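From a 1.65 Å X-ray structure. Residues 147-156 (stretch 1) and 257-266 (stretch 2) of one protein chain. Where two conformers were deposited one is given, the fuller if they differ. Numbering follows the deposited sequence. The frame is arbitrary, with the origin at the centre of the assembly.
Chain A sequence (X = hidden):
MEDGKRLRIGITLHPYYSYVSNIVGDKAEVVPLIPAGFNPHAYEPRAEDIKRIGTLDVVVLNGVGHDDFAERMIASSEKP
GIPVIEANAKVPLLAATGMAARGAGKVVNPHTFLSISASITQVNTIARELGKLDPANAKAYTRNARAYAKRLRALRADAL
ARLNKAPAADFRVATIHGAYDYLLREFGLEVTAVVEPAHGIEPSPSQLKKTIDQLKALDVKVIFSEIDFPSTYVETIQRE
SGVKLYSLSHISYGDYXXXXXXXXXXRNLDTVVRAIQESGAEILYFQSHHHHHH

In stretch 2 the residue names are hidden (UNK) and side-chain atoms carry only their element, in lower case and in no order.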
# COMPACT_ATOMS: atom_id res chain seq x y z
N ALA A 147 -8.26 18.37 3.43
CA ALA A 147 -9.51 17.71 3.86
C ALA A 147 -9.32 16.18 3.87
O ALA A 147 -9.75 15.51 4.82
CB ALA A 147 -10.65 18.08 2.92
N TYR A 148 -8.60 15.65 2.88
CA TYR A 148 -8.38 14.21 2.77
C TYR A 148 -7.51 13.72 3.93
O TYR A 148 -7.87 12.73 4.57
CB TYR A 148 -7.79 13.83 1.41
CG TYR A 148 -7.73 12.33 1.17
CD1 TYR A 148 -8.87 11.53 1.31
CD2 TYR A 148 -6.56 11.72 0.73
CE1 TYR A 148 -8.83 10.16 1.02
CE2 TYR A 148 -6.50 10.35 0.48
CZ TYR A 148 -7.64 9.58 0.60
OH TYR A 148 -7.57 8.23 0.35
N ALA A 149 -6.42 14.45 4.24
CA ALA A 149 -5.51 14.18 5.36
C ALA A 149 -6.28 14.20 6.70
O ALA A 149 -6.01 13.37 7.56
CB ALA A 149 -4.38 15.20 5.38
N LYS A 150 -7.28 15.10 6.83
CA LYS A 150 -8.09 15.18 8.05
C LYS A 150 -8.90 13.86 8.21
O LYS A 150 -8.97 13.31 9.32
CB LYS A 150 -9.02 16.41 8.00
CG LYS A 150 -9.69 16.72 9.32
CD LYS A 150 -10.57 17.96 9.25
CE LYS A 150 -11.35 18.12 10.54
NZ LYS A 150 -12.41 19.15 10.42
N ARG A 151 -9.48 13.36 7.10
CA ARG A 151 -10.25 12.10 7.10
C ARG A 151 -9.35 10.92 7.47
O ARG A 151 -9.76 10.07 8.25
CB ARG A 151 -10.96 11.85 5.75
CG ARG A 151 -12.17 12.79 5.53
CD ARG A 151 -13.32 12.13 4.76
NE ARG A 151 -12.92 11.40 3.55
CZ ARG A 151 -12.64 11.95 2.37
NH1 ARG A 151 -12.66 13.27 2.23
NH2 ARG A 151 -12.33 11.18 1.33
N LEU A 152 -8.11 10.90 6.96
CA LEU A 152 -7.18 9.80 7.26
C LEU A 152 -6.80 9.78 8.75
O LEU A 152 -6.75 8.70 9.35
CB LEU A 152 -5.93 9.81 6.34
CG LEU A 152 -6.20 9.67 4.81
CD1 LEU A 152 -4.90 9.75 4.01
CD2 LEU A 152 -7.02 8.40 4.47
N ARG A 153 -6.55 10.96 9.35
CA ARG A 153 -6.23 11.07 10.78
C ARG A 153 -7.43 10.58 11.62
O ARG A 153 -7.23 9.85 12.60
CB ARG A 153 -5.87 12.51 11.16
CG ARG A 153 -4.48 12.93 10.69
CD ARG A 153 -4.03 14.25 11.32
NE ARG A 153 -4.86 15.38 10.90
CZ ARG A 153 -4.63 16.15 9.84
NH1 ARG A 153 -5.45 17.14 9.54
NH2 ARG A 153 -3.56 15.93 9.09
N ALA A 154 -8.66 10.93 11.20
CA ALA A 154 -9.90 10.55 11.89
C ALA A 154 -10.11 9.03 11.84
O ALA A 154 -10.50 8.44 12.85
CB ALA A 154 -11.10 11.29 11.29
N LEU A 155 -9.83 8.40 10.68
CA LEU A 155 -9.90 6.97 10.46
C LEU A 155 -8.96 6.28 11.48
O LEU A 155 -9.35 5.30 12.11
CB LEU A 155 -9.37 6.76 9.02
CG LEU A 155 -9.42 5.42 8.37
CD1 LEU A 155 -9.35 5.63 6.87
CD2 LEU A 155 -8.23 4.55 8.79
N ARG A 156 -7.73 6.82 11.63
CA ARG A 156 -6.73 6.25 12.53
C ARG A 156 -7.18 6.42 13.99
O ARG A 156 -7.13 5.45 14.76
CB ARG A 156 -5.36 6.88 12.27
CG ARG A 156 -4.27 6.28 13.16
CD ARG A 156 -2.90 6.81 12.84
NE ARG A 156 -1.90 6.24 13.74
CZ ARG A 156 -1.57 6.76 14.92
NH1 ARG A 156 -2.14 7.88 15.35
NH2 ARG A 156 -0.65 6.17 15.68
N UNK A 257 -11.40 3.13 -7.06
CA UNK A 257 -12.43 4.02 -6.52
C UNK A 257 -11.77 5.02 -5.61
O UNK A 257 -10.75 4.70 -4.97
o UNK A 257 -13.18 2.91 -4.45
c UNK A 257 -13.52 3.24 -5.78
N UNK A 258 -12.34 6.21 -5.54
CA UNK A 258 -11.82 7.26 -4.66
C UNK A 258 -11.80 6.79 -3.18
O UNK A 258 -10.79 7.01 -2.52
c UNK A 258 -12.65 8.53 -4.82
N UNK A 259 -12.85 6.09 -2.73
CA UNK A 259 -12.96 5.64 -1.34
C UNK A 259 -12.27 4.35 -0.95
O UNK A 259 -12.20 4.04 0.24
N UNK A 260 -11.75 3.56 -1.93
CA UNK A 260 -11.12 2.27 -1.65
C UNK A 260 -10.07 2.35 -0.53
O UNK A 260 -10.10 1.53 0.40
c UNK A 260 -10.07 0.20 -2.67
c UNK A 260 -9.32 -0.36 -3.87
c UNK A 260 -10.48 1.66 -2.90
n UNK A 260 -10.16 -2.68 -3.56
c UNK A 260 -8.96 -1.82 -3.73
N UNK A 261 -9.13 3.30 -0.66
CA UNK A 261 -8.05 3.43 0.32
C UNK A 261 -8.58 3.59 1.74
O UNK A 261 -8.17 2.83 2.61
c UNK A 261 -3.86 3.60 1.80
c UNK A 261 -3.84 4.52 2.84
c UNK A 261 -4.89 3.63 0.87
c UNK A 261 -5.90 4.59 0.93
o UNK A 261 -2.87 4.42 3.81
c UNK A 261 -5.88 5.49 2.00
c UNK A 261 -4.85 5.47 2.94
c UNK A 261 -7.06 4.56 -0.03
N UNK A 262 -9.45 4.58 1.98
CA UNK A 262 -9.92 4.80 3.34
C UNK A 262 -10.78 3.62 3.89
O UNK A 262 -10.61 3.24 5.05
c UNK A 262 -11.93 6.36 2.80
c UNK A 262 -10.62 6.15 3.50
o UNK A 262 -11.76 8.39 1.62
o UNK A 262 -12.58 8.50 3.66
c UNK A 262 -12.13 7.85 2.68
N UNK A 263 -11.60 2.99 3.04
CA UNK A 263 -12.44 1.85 3.42
C UNK A 263 -11.57 0.66 3.89
O UNK A 263 -11.77 0.14 5.00
c UNK A 263 -13.37 1.41 2.26
c UNK A 263 -14.50 2.40 2.00
c UNK A 263 -15.24 2.22 0.69
o UNK A 263 -15.65 3.24 0.10
o UNK A 263 -15.42 1.06 0.26
N UNK A 264 -10.58 0.28 3.07
CA UNK A 264 -9.70 -0.87 3.36
C UNK A 264 -8.68 -0.57 4.45
O UNK A 264 -8.36 -1.48 5.22
c UNK A 264 -9.07 -1.40 2.08
c UNK A 264 -10.19 -1.77 1.11
o UNK A 264 -10.77 -2.89 -0.88
o UNK A 264 -8.66 -3.01 -0.23
c UNK A 264 -9.85 -2.62 -0.08
N UNK A 265 -8.19 0.69 4.56
CA UNK A 265 -7.27 1.01 5.66
C UNK A 265 -8.01 0.95 7.00
O UNK A 265 -7.44 0.49 7.98
c UNK A 265 -3.40 2.01 6.58
s UNK A 265 -4.03 1.20 5.13
c UNK A 265 -6.60 2.37 5.51
c UNK A 265 -5.40 2.33 4.63
N UNK A 266 -9.29 1.41 7.04
CA UNK A 266 -10.09 1.35 8.28
C UNK A 266 -10.20 -0.14 8.71
O UNK A 266 -9.92 -0.46 9.86
c UNK A 266 -11.47 1.96 8.05
O HOH W 1 -9.99 6.96 0.14

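Position 257 carries one carbon and then one oxygen, and neither comes near stretch 1. The oxygen lies 3.0 Å from the backbone N of position 260, accepting a weak hydrogen bond. A short hydroxyl that caps a turn leading into a helix fits serine, Ser257.

Position 258 has a single side-chain carbon, so it is alanine, Ala258. Its backbone serves the contact better than its methyl: Ala258 O accepts a hydrogen bond from water 1 at 2.8 Å.

Position 259 has no side-chain atoms and is glycine, Gly259. An ideal CB here would point away from stretch 1 and meet a side-chain oxygen of position 263 at 2.8 Å.

At position 260 four carbons in a row end in nitrogen, and the CA-to-CB bond points away from stretch 1. This is lysine, Lys260, whose NZ lies 2.8 Å from a side-chain oxygen of position 264, one helical turn on.

Position 261 shows one carbon and then a six-carbon ring bearing an oxygen. Its CA-to-CB bond points toward stretch 1, and the ring's edge meets Leu152, a ring carbon lying 4.0 Å from Leu152 CD2. This is tyrosine, Tyr261. A flat, largely apolar ring suits this buried place, while its hydroxyl is satisfied elsewhere in the structure.

Position 262 has three carbons, the third carrying two oxygens, both facing the Arg151 guanidinium. The chain length and forked end give glutamate, Glu262. Arg151 NE donates to Glu262 OE1 and Arg151 NH2 to Glu262 OE2, each at 2.9 Å, forming a salt bridge with two nearly straight hydrogen bonds.

Position 263 repeats that three-carbon, two-oxygen pattern, but its CA-to-CB bond points away from stretch 1, which it does not touch. It is glutamate, Glu263, exposed where a charged end can meet solvent.

Position 264 has the same atoms, and its CA-to-CB bond also points away, with no contact to stretch 1. It is Glu264, whose OE2 pairs with Lys260 NZ at 2.8 Å in a salt bridge.

Position 265 is unbranched, with two carbons, a sulfur and a carbon. Its CB lies 4.3 Å from Leu155 CD2, though the end of the chain leads away from stretch 1. This is methionine, Met265; the place is buried, and an unbranched apolar chain brings no charged group into it.

Position 266 has one carbon, and its CA lies 3.7 Å from Leu155 CD2, a close approach that suits so small a side chain: alanine, Ala266.

The two helices run nearly parallel, at 14°, with axes 10.2 Å apart at closest approach. Glu262 is the knob, seated among Tyr148, Arg151, Leu152 and Leu155. Its charge is answered by Arg151, and water 1 ties Glu262 OE2 (2.7 Å) to Tyr148 OH (2.7 Å). Leu155 extends the apolar packing along Met265 and Ala266.

Stretch 2 (257-266) SAGKYEEEMA
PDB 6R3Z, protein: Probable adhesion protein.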